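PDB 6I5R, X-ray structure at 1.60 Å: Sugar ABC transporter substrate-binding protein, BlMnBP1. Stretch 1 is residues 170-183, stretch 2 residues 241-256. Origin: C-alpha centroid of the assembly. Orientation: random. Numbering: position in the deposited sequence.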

ATOM      1  N   THR A 170      -8.556  -8.189 -18.814  1.00 16.39           N
ATOM      2  CA  THR A 170      -9.874  -8.369 -18.236  1.00 17.24           C
ATOM      3  C   THR A 170      -9.809  -9.545 -17.281  1.00 16.39           C
ATOM      4  O   THR A 170      -8.873 -10.349 -17.335  1.00 16.39           O
ATOM      5  CB  THR A 170     -10.909  -8.662 -19.323  1.00 21.38           C
ATOM      6  OG1 THR A 170     -10.695 -10.012 -19.759  1.00 19.98           O
ATOM      7  CG2 THR A 170     -10.727  -7.663 -20.483  1.00 16.63           C
ATOM      8  N   PRO A 171     -10.791  -9.680 -16.396  1.00 16.39           N
ATOM      9  CA  PRO A 171     -10.783 -10.848 -15.503  1.00 16.62           C
ATOM     10  C   PRO A 171     -10.881 -12.159 -16.255  1.00 19.35           C
ATOM     11  O   PRO A 171     -10.261 -13.153 -15.852  1.00 16.39           O
ATOM     12  CB  PRO A 171     -11.998 -10.603 -14.600  1.00 17.87           C
ATOM     13  CG  PRO A 171     -12.066  -9.088 -14.511  1.00 17.31           C
ATOM     14  CD  PRO A 171     -11.755  -8.653 -15.946  1.00 19.63           C
ATOM     15  N   GLU A 172     -11.648 -12.183 -17.348  1.00 16.39           N
ATOM     16  CA  GLU A 172     -11.818 -13.431 -18.084  1.00 18.69           C
ATOM     17  C   GLU A 172     -10.514 -13.858 -18.748  1.00 16.39           C
ATOM     18  O   GLU A 172     -10.158 -15.045 -18.721  1.00 16.70           O
ATOM     19  CB  GLU A 172     -12.948 -13.282 -19.106  1.00 21.72           C
ATOM     20  CG  GLU A 172     -14.295 -12.964 -18.445  1.00 26.31           C
ATOM     21  CD  GLU A 172     -14.685 -11.465 -18.410  1.00 27.63           C
ATOM     22  OE1 GLU A 172     -13.809 -10.570 -18.176  1.00 24.11           O
ATOM     23  OE2 GLU A 172     -15.919 -11.210 -18.612  1.00 41.22           O
ATOM     24  N   GLU A 173      -9.782 -12.902 -19.325  1.00 16.39           N
ATOM     25  CA  GLU A 173      -8.463 -13.181 -19.879  1.00 19.46           C
ATOM     26  C   GLU A 173      -7.501 -13.666 -18.797  1.00 17.08           C
ATOM     27  O   GLU A 173      -6.737 -14.608 -19.015  1.00 17.17           O
ATOM     28  CB  GLU A 173      -7.915 -11.932 -20.581  1.00 16.39           C
ATOM     29  CG  GLU A 173      -8.770 -11.424 -21.775  1.00 18.68           C
ATOM     30  CD  GLU A 173      -8.099 -10.306 -22.591  1.00 24.76           C
ATOM     31  OE1 GLU A 173      -7.105  -9.701 -22.111  1.00 20.97           O
ATOM     32  OE2 GLU A 173      -8.587 -10.032 -23.736  1.00 26.42           O
ATOM     33  N   PHE A 174      -7.540 -13.044 -17.611  1.00 16.39           N
ATOM     34  CA  PHE A 174      -6.652 -13.467 -16.522  1.00 16.39           C
ATOM     35  C   PHE A 174      -6.899 -14.928 -16.156  1.00 16.39           C
ATOM     36  O   PHE A 174      -5.955 -15.712 -16.033  1.00 16.39           O
ATOM     37  CB  PHE A 174      -6.852 -12.557 -15.294  1.00 16.39           C
ATOM     38  CG  PHE A 174      -5.815 -12.737 -14.194  1.00 18.78           C
ATOM     39  CD1 PHE A 174      -4.466 -12.560 -14.451  1.00 16.39           C
ATOM     40  CD2 PHE A 174      -6.193 -13.056 -12.909  1.00 16.39           C
ATOM     41  CE1 PHE A 174      -3.539 -12.702 -13.433  1.00 18.59           C
ATOM     42  CE2 PHE A 174      -5.257 -13.206 -11.906  1.00 16.59           C
ATOM     43  CZ  PHE A 174      -3.944 -13.025 -12.174  1.00 16.39           C
ATOM     44  N   GLN A 175      -8.162 -15.296 -15.906  1.00 16.39           N
ATOM     45  CA  GLN A 175      -8.487 -16.682 -15.560  1.00 16.39           C
ATOM     46  C   GLN A 175      -8.073 -17.644 -16.682  1.00 16.39           C
ATOM     47  O   GLN A 175      -7.579 -18.750 -16.423  1.00 16.39           O
ATOM     48  CB  GLN A 175      -9.990 -16.815 -15.261  1.00 16.39           C
ATOM     49  CG  GLN A 175     -10.512 -16.031 -14.001  1.00 20.81           C
ATOM     50  CD  GLN A 175      -9.801 -16.449 -12.712  1.00 21.86           C
ATOM     51  OE1 GLN A 175      -9.459 -17.630 -12.535  1.00 16.39           O
ATOM     52  NE2 GLN A 175      -9.595 -15.485 -11.792  1.00 17.81           N
ATOM     53  N   ALA A 176      -8.231 -17.221 -17.936  1.00 16.39           N
ATOM     54  CA  ALA A 176      -7.760 -18.035 -19.054  1.00 16.68           C
ATOM     55  C   ALA A 176      -6.254 -18.227 -18.981  1.00 19.91           C
ATOM     56  O   ALA A 176      -5.746 -19.328 -19.231  1.00 16.39           O
ATOM     57  CB  ALA A 176      -8.156 -17.369 -20.378  1.00 18.00           C
ATOM     58  N   ASP A 177      -5.524 -17.169 -18.601  1.00 16.39           N
ATOM     59  CA  ASP A 177      -4.069 -17.278 -18.466  1.00 19.62           C
ATOM     60  C   ASP A 177      -3.677 -18.144 -17.273  1.00 19.02           C
ATOM     61  O   ASP A 177      -2.715 -18.920 -17.351  1.00 16.39           O
ATOM     62  CB  ASP A 177      -3.426 -15.898 -18.341  1.00 16.39           C
ATOM     63  CG  ASP A 177      -3.540 -15.081 -19.630  1.00 17.90           C
ATOM     64  OD1 ASP A 177      -3.760 -15.694 -20.678  1.00 17.44           O
ATOM     65  OD2 ASP A 177      -3.392 -13.851 -19.598  1.00 18.05           O
ATOM     66  N   LEU A 178      -4.373 -18.003 -16.142  1.00 16.39           N
ATOM     67  CA  LEU A 178      -4.080 -18.865 -15.007  1.00 16.39           C
ATOM     68  C   LEU A 178      -4.255 -20.337 -15.376  1.00 16.39           C
ATOM     69  O   LEU A 178      -3.445 -21.183 -14.997  1.00 16.39           O
ATOM     70  CB  LEU A 178      -4.980 -18.513 -13.822  1.00 16.39           C
ATOM     71  CG  LEU A 178      -4.774 -17.091 -13.264  1.00 16.39           C
ATOM     72  CD1 LEU A 178      -5.714 -16.835 -12.086  1.00 18.56           C
ATOM     73  CD2 LEU A 178      -3.326 -16.903 -12.875  1.00 16.39           C
ATOM     74  N   LYS A 179      -5.282 -20.649 -16.157  1.00 16.39           N
ATOM     75  CA  LYS A 179      -5.507 -22.027 -16.575  1.00 16.39           C
ATOM     76  C   LYS A 179      -4.372 -22.539 -17.467  1.00 16.39           C
ATOM     77  O   LYS A 179      -3.912 -23.670 -17.296  1.00 16.39           O
ATOM     78  CB  LYS A 179      -6.871 -22.096 -17.274  1.00 16.39           C
ATOM     79  CG  LYS A 179      -7.283 -23.480 -17.766  1.00 20.24           C
ATOM     80  CD  LYS A 179      -8.580 -23.427 -18.555  1.00 22.03           C
ATOM     81  CE  LYS A 179      -9.149 -24.829 -18.783  1.00 23.82           C
ATOM     82  NZ  LYS A 179      -8.767 -25.394 -20.089  1.00 25.21           N
ATOM     83  N   LEU A 180      -3.883 -21.708 -18.393  1.00 16.39           N
ATOM     84  CA  LEU A 180      -2.739 -22.108 -19.203  1.00 18.92           C
ATOM     85  C   LEU A 180      -1.518 -22.388 -18.338  1.00 21.75           C
ATOM     86  O   LEU A 180      -0.777 -23.351 -18.584  1.00 16.39           O
ATOM     87  CB  LEU A 180      -2.408 -21.025 -20.241  1.00 16.39           C
ATOM     88  CG  LEU A 180      -3.397 -20.816 -21.403  1.00 16.39           C
ATOM     89  CD1 LEU A 180      -2.928 -19.711 -22.346  1.00 18.91           C
ATOM     90  CD2 LEU A 180      -3.549 -22.128 -22.151  1.00 18.10           C
ATOM     91  N   ILE A 181      -1.263 -21.518 -17.348  1.00 16.39           N
ATOM     92  CA  ILE A 181      -0.140 -21.721 -16.441  1.00 16.39           C
ATOM     93  C   ILE A 181      -0.304 -23.038 -15.702  1.00 16.39           C
ATOM     94  O   ILE A 181       0.651 -23.807 -15.533  1.00 16.39           O
ATOM     95  CB  ILE A 181      -0.028 -20.515 -15.473  1.00 17.10           C
ATOM     96  CG1 ILE A 181       0.392 -19.249 -16.246  1.00 16.39           C
ATOM     97  CG2 ILE A 181       0.899 -20.848 -14.328  1.00 16.39           C
ATOM     98  CD1 ILE A 181       0.008 -17.923 -15.577  1.00 18.57           C
ATOM     99  N   LYS A 182      -1.510 -23.300 -15.216  1.00 16.39           N
ATOM    100  CA  LYS A 182      -1.744 -24.518 -14.458  1.00 16.39           C
ATOM    101  C   LYS A 182      -1.511 -25.738 -15.332  1.00 19.48           C
ATOM    102  O   LYS A 182      -0.877 -26.706 -14.902  1.00 16.39           O
ATOM    103  CB  LYS A 182      -3.164 -24.497 -13.907  1.00 16.39           C
ATOM    104  CG  LYS A 182      -3.540 -25.641 -13.027  1.00 17.49           C
ATOM    105  CD  LYS A 182      -2.766 -25.629 -11.757  1.00 17.86           C
ATOM    106  CE  LYS A 182      -3.115 -26.876 -10.919  1.00 23.21           C
ATOM    107  NZ  LYS A 182      -2.193 -26.918  -9.772  1.00 32.11           N
ATOM    108  N   GLU A 183      -1.959 -25.682 -16.585  1.00 16.39           N
ATOM    109  CA  GLU A 183      -1.942 -26.886 -17.403  1.00 17.81           C
ATOM    110  C   GLU A 183      -0.598 -27.114 -18.055  1.00 16.39           C
ATOM    111  O   GLU A 183      -0.210 -28.266 -18.276  1.00 16.39           O
ATOM    112  CB  GLU A 183      -3.039 -26.830 -18.458  1.00 16.39           C
ATOM    113  CG  GLU A 183      -4.389 -26.951 -17.818  1.00 17.94           C
ATOM    114  CD  GLU A 183      -5.505 -26.977 -18.779  1.00 24.10           C
ATOM    115  OE1 GLU A 183      -5.249 -26.753 -19.971  1.00 26.64           O
ATOM    116  OE2 GLU A 183      -6.653 -27.238 -18.340  1.00 23.06           O
ATOM    117  N   TYR A 241     -16.573  -5.415  -7.388  1.00 16.39           N
ATOM    118  CA  TYR A 241     -16.990  -6.807  -7.563  1.00 16.39           C
ATOM    119  C   TYR A 241     -16.006  -7.583  -8.431  1.00 16.39           C
ATOM    120  O   TYR A 241     -15.674  -8.739  -8.135  1.00 16.39           O
ATOM    121  CB  TYR A 241     -18.408  -6.830  -8.163  1.00 16.39           C
ATOM    122  CG  TYR A 241     -18.961  -8.196  -8.487  1.00 19.42           C
ATOM    123  CD1 TYR A 241     -18.657  -8.805  -9.701  1.00 16.39           C
ATOM    124  CD2 TYR A 241     -19.795  -8.880  -7.599  1.00 16.39           C
ATOM    125  CE1 TYR A 241     -19.152 -10.056 -10.008  1.00 16.39           C
ATOM    126  CE2 TYR A 241     -20.283 -10.145  -7.901  1.00 16.53           C
ATOM    127  CZ  TYR A 241     -19.968 -10.715  -9.124  1.00 21.49           C
ATOM    128  OH  TYR A 241     -20.442 -11.955  -9.489  1.00 16.39           O
ATOM    129  N   ALA A 242     -15.548  -6.979  -9.524  1.00 16.39           N
ATOM    130  CA  ALA A 242     -14.700  -7.733 -10.431  1.00 17.14           C
ATOM    131  C   ALA A 242     -13.364  -8.056  -9.793  1.00 16.98           C
ATOM    132  O   ALA A 242     -12.705  -9.023 -10.193  1.00 16.39           O
ATOM    133  CB  ALA A 242     -14.487  -6.965 -11.731  1.00 16.39           C
ATOM    134  N   VAL A 243     -12.916  -7.228  -8.849  1.00 16.39           N
ATOM    135  CA  VAL A 243     -11.640  -7.471  -8.193  1.00 17.59           C
ATOM    136  C   VAL A 243     -11.748  -8.661  -7.265  1.00 16.39           C
ATOM    137  O   VAL A 243     -10.953  -9.602  -7.329  1.00 16.39           O
ATOM    138  CB  VAL A 243     -11.196  -6.215  -7.427  1.00 16.39           C
ATOM    139  CG1 VAL A 243      -9.936  -6.482  -6.604  1.00 16.86           C
ATOM    140  CG2 VAL A 243     -10.988  -5.066  -8.379  1.00 16.39           C
ATOM    141  N   TYR A 244     -12.731  -8.629  -6.375  1.00 16.39           N
ATOM    142  CA  TYR A 244     -12.880  -9.706  -5.409  1.00 16.39           C
ATOM    143  C   TYR A 244     -13.251 -11.010  -6.079  1.00 16.39           C
ATOM    144  O   TYR A 244     -12.840 -12.066  -5.605  1.00 16.39           O
ATOM    145  CB  TYR A 244     -13.933  -9.337  -4.369  1.00 16.39           C
ATOM    146  CG  TYR A 244     -13.558  -8.097  -3.568  1.00 16.39           C
ATOM    147  CD1 TYR A 244     -12.397  -8.068  -2.811  1.00 16.39           C
ATOM    148  CD2 TYR A 244     -14.341  -6.969  -3.599  1.00 16.39           C
ATOM    149  CE1 TYR A 244     -12.049  -6.940  -2.096  1.00 16.39           C
ATOM    150  CE2 TYR A 244     -13.992  -5.839  -2.902  1.00 16.39           C
ATOM    151  CZ  TYR A 244     -12.859  -5.840  -2.137  1.00 16.85           C
ATOM    152  OH  TYR A 244     -12.544  -4.694  -1.419  1.00 16.39           O
ATOM    153  N   LYS A 245     -14.025 -10.951  -7.168  1.00 16.39           N
ATOM    154  CA  LYS A 245     -14.328 -12.162  -7.920  1.00 16.39           C
ATOM    155  C   LYS A 245     -13.081 -12.715  -8.605  1.00 16.39           C
ATOM    156  O   LYS A 245     -12.998 -13.915  -8.857  1.00 16.39           O
ATOM    157  CB  LYS A 245     -15.419 -11.876  -8.951  1.00 16.43           C
ATOM    158  CG  LYS A 245     -15.792 -13.065  -9.834  1.00 16.45           C
ATOM    159  CD  LYS A 245     -16.979 -12.671 -10.713  1.00 17.53           C
ATOM    160  CE  LYS A 245     -17.752 -13.908 -11.239  1.00 25.11           C
ATOM    161  NZ  LYS A 245     -16.899 -14.706 -12.164  1.00 18.58           N
ATOM    162  N   THR A 246     -12.126 -11.862  -8.947  1.00 16.39           N
ATOM    163  CA  THR A 246     -10.861 -12.374  -9.466  1.00 16.39           C
ATOM    164  C   THR A 246     -10.207 -13.311  -8.464  1.00 16.39           C
ATOM    165  O   THR A 246      -9.780 -14.419  -8.809  1.00 16.39           O
ATOM    166  CB  THR A 246      -9.927 -11.217  -9.801  1.00 16.39           C
ATOM    167  OG1 THR A 246     -10.465 -10.465 -10.901  1.00 16.39           O
ATOM    168  CG2 THR A 246      -8.547 -11.749 -10.162  1.00 16.39           C
ATOM    169  N   LEU A 247     -10.102 -12.874  -7.211  1.00 16.39           N
ATOM    170  CA  LEU A 247      -9.518 -13.741  -6.195  1.00 16.39           C
ATOM    171  C   LEU A 247     -10.383 -14.978  -5.988  1.00 17.35           C
ATOM    172  O   LEU A 247      -9.877 -16.103  -5.945  1.00 16.39           O
ATOM    173  CB  LEU A 247      -9.353 -12.993  -4.877  1.00 16.39           C
ATOM    174  CG  LEU A 247      -8.887 -13.851  -3.715  1.00 19.01           C
ATOM    175  CD1 LEU A 247      -7.526 -14.424  -3.934  1.00 16.39           C
ATOM    176  CD2 LEU A 247      -8.881 -12.977  -2.452  1.00 16.39           C
ATOM    177  N   TYR A 248     -11.695 -14.772  -5.838  1.00 16.39           N
ATOM    178  CA  TYR A 248     -12.615 -15.886  -5.624  1.00 16.39           C
ATOM    179  C   TYR A 248     -12.455 -16.936  -6.722  1.00 16.39           C
ATOM    180  O   TYR A 248     -12.296 -18.125  -6.445  1.00 16.39           O
ATOM    181  CB  TYR A 248     -14.071 -15.389  -5.582  1.00 16.39           C
ATOM    182  CG  TYR A 248     -15.070 -16.482  -5.273  1.00 16.39           C
ATOM    183  CD1 TYR A 248     -15.460 -17.390  -6.249  1.00 17.68           C
ATOM    184  CD2 TYR A 248     -15.597 -16.637  -4.000  1.00 16.39           C
ATOM    185  CE1 TYR A 248     -16.318 -18.415  -5.972  1.00 16.39           C
ATOM    186  CE2 TYR A 248     -16.502 -17.653  -3.716  1.00 16.39           C
ATOM    187  CZ  TYR A 248     -16.846 -18.551  -4.716  1.00 20.77           C
ATOM    188  OH  TYR A 248     -17.723 -19.582  -4.477  1.00 16.39           O
ATOM    189  N   ASP A 249     -12.493 -16.498  -7.974  1.00 16.39           N
ATOM    190  CA  ASP A 249     -12.467 -17.452  -9.084  1.00 16.49           C
ATOM    191  C   ASP A 249     -11.138 -18.175  -9.159  1.00 16.39           C
ATOM    192  O   ASP A 249     -11.090 -19.368  -9.477  1.00 16.39           O
ATOM    193  CB  ASP A 249     -12.723 -16.729 -10.410  1.00 16.39           C
ATOM    194  CG  ASP A 249     -14.172 -16.377 -10.610  1.00 18.17           C
ATOM    195  OD1 ASP A 249     -15.025 -16.867  -9.834  1.00 16.39           O
ATOM    196  OD2 ASP A 249     -14.444 -15.586 -11.536  1.00 16.39           O
ATOM    197  N   ALA A 250     -10.041 -17.460  -8.932  1.00 16.39           N
ATOM    198  CA  ALA A 250      -8.729 -18.092  -8.999  1.00 16.39           C
ATOM    199  C   ALA A 250      -8.620 -19.229  -7.993  1.00 20.49           C
ATOM    200  O   ALA A 250      -8.022 -20.270  -8.286  1.00 16.39           O
ATOM    201  CB  ALA A 250      -7.640 -17.054  -8.739  1.00 16.39           C
ATOM    202  N   VAL A 251      -9.179 -19.041  -6.790  1.00 16.39           N
ATOM    203  CA  VAL A 251      -9.163 -20.098  -5.779  1.00 16.39           C
ATOM    204  C   VAL A 251     -10.142 -21.212  -6.144  1.00 18.81           C
ATOM    205  O   VAL A 251      -9.832 -22.405  -6.027  1.00 16.39           O
ATOM    206  CB  VAL A 251      -9.495 -19.509  -4.395  1.00 18.78           C
ATOM    207  CG1 VAL A 251      -9.574 -20.607  -3.330  1.00 17.33           C
ATOM    208  CG2 VAL A 251      -8.450 -18.452  -4.010  1.00 16.39           C
ATOM    209  N   ALA A 252     -11.355 -20.838  -6.539  1.00 16.39           N
ATOM    210  CA  ALA A 252     -12.376 -21.837  -6.822  1.00 18.74           C
ATOM    211  C   ALA A 252     -11.994 -22.689  -8.024  1.00 20.41           C
ATOM    212  O   ALA A 252     -12.312 -23.885  -8.057  1.00 21.72           O
ATOM    213  CB  ALA A 252     -13.723 -21.158  -7.061  1.00 20.11           C
ATOM    214  N   ASN A 253     -11.326 -22.090  -9.013  1.00 18.13           N
ATOM    215  CA  ASN A 253     -10.860 -22.782 -10.215  1.00 17.69           C
ATOM    216  C   ASN A 253      -9.650 -23.671  -9.955  1.00 21.43           C
ATOM    217  O   ASN A 253      -9.212 -24.386 -10.874  1.00 16.74           O
ATOM    218  CB  ASN A 253     -10.518 -21.754 -11.307  1.00 24.52           C
ATOM    219  CG  ASN A 253     -11.763 -21.113 -11.937  1.00 23.40           C
ATOM    220  OD1 ASN A 253     -12.838 -21.699 -11.910  1.00 30.24           O
ATOM    221  ND2 ASN A 253     -11.616 -19.884 -12.479  1.00 25.05           N
ATOM    222  N   GLY A 254      -9.120 -23.663  -8.738  1.00 16.39           N
ATOM    223  CA  GLY A 254      -7.951 -24.457  -8.420  1.00 18.46           C
ATOM    224  C   GLY A 254      -6.671 -23.899  -8.986  1.00 20.32           C
ATOM    225  O   GLY A 254      -5.753 -24.665  -9.302  1.00 16.39           O
ATOM    226  N   TYR A 255      -6.594 -22.579  -9.151  1.00 16.39           N
ATOM    227  CA  TYR A 255      -5.419 -21.935  -9.715  1.00 16.39           C
ATOM    228  C   TYR A 255      -4.534 -21.284  -8.657  1.00 18.18           C
ATOM    229  O   TYR A 255      -3.678 -20.468  -9.016  1.00 16.39           O
ATOM    230  CB  TYR A 255      -5.811 -20.854 -10.723  1.00 16.39           C
ATOM    231  CG  TYR A 255      -6.659 -21.319 -11.883  1.00 17.84           C
ATOM    232  CD1 TYR A 255      -6.633 -22.634 -12.308  1.00 16.39           C
ATOM    233  CD2 TYR A 255      -7.502 -20.441 -12.539  1.00 19.56           C
ATOM    234  CE1 TYR A 255      -7.429 -23.073 -13.349  1.00 17.18           C
ATOM    235  CE2 TYR A 255      -8.287 -20.867 -13.594  1.00 20.62           C
ATOM    236  CZ  TYR A 255      -8.247 -22.198 -13.990  1.00 19.37           C
ATOM    237  OH  TYR A 255      -9.024 -22.691 -15.024  1.00 16.46           O
ATOM    238  N   THR A 256      -4.750 -21.576  -7.373  1.00 16.39           N
ATOM    239  CA  THR A 256      -3.896 -21.060  -6.294  1.00 18.68           C
ATOM    240  C   THR A 256      -3.202 -22.231  -5.596  1.00 21.09           C
ATOM    241  O   THR A 256      -3.355 -23.400  -5.974  1.00 16.39           O
ATOM    242  CB  THR A 256      -4.697 -20.211  -5.294  1.00 16.39           C
ATOM    243  OG1 THR A 256      -5.730 -21.004  -4.698  1.00 16.39           O
ATOM    244  CG2 THR A 256      -5.310 -19.048  -5.995  1.00 16.39           C
TER
HETATM  245  O   HOH W   1     -10.024 -12.806 -12.744  1.00 27.78           O
HETATM  246  O   HOH W   2      -2.967 -24.334  -8.493  1.00 22.53           O

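Helices 171-183 and 241-252 run nearly parallel, their axes 19° apart and 10.5 Å distant at closest approach. T170 caps the first, its OG1 accepting from E173 N at 3.1 Å. The second ends in a Schellman motif: Y255 N bonds back to A250 O at 2.8 Å, and G254 takes the positive phi that glycine tolerates best; Y255, just beyond it, lies against the first helix.

Apolar side chains meet between the helices. P171, well suited to a helix's first turn because it has no amide hydrogen to offer, places CG 4.3 Å from A242 CB, and L178 CD1 lies 3.9 Å from A250 CB. T246 turns its methyl to F174 (CG2 to CD2, 3.8 Å), while its OG1 donates to A242 O at 2.8 Å within its own helix. That OG1 also accepts from water 1, which donates to P171 O and accepts from Q175 NE2.

Q175 has the length and the two-ended amide to cross the gap: its OE1 accepts a hydrogen bond from N253 ND2 at 3.1 Å. Y255 buries the most surface, laying one ring face over the backbone of L178 and K179. Farther along, K182 NZ donates to water 2, which donates in turn to the carbonyls of G254 and T256.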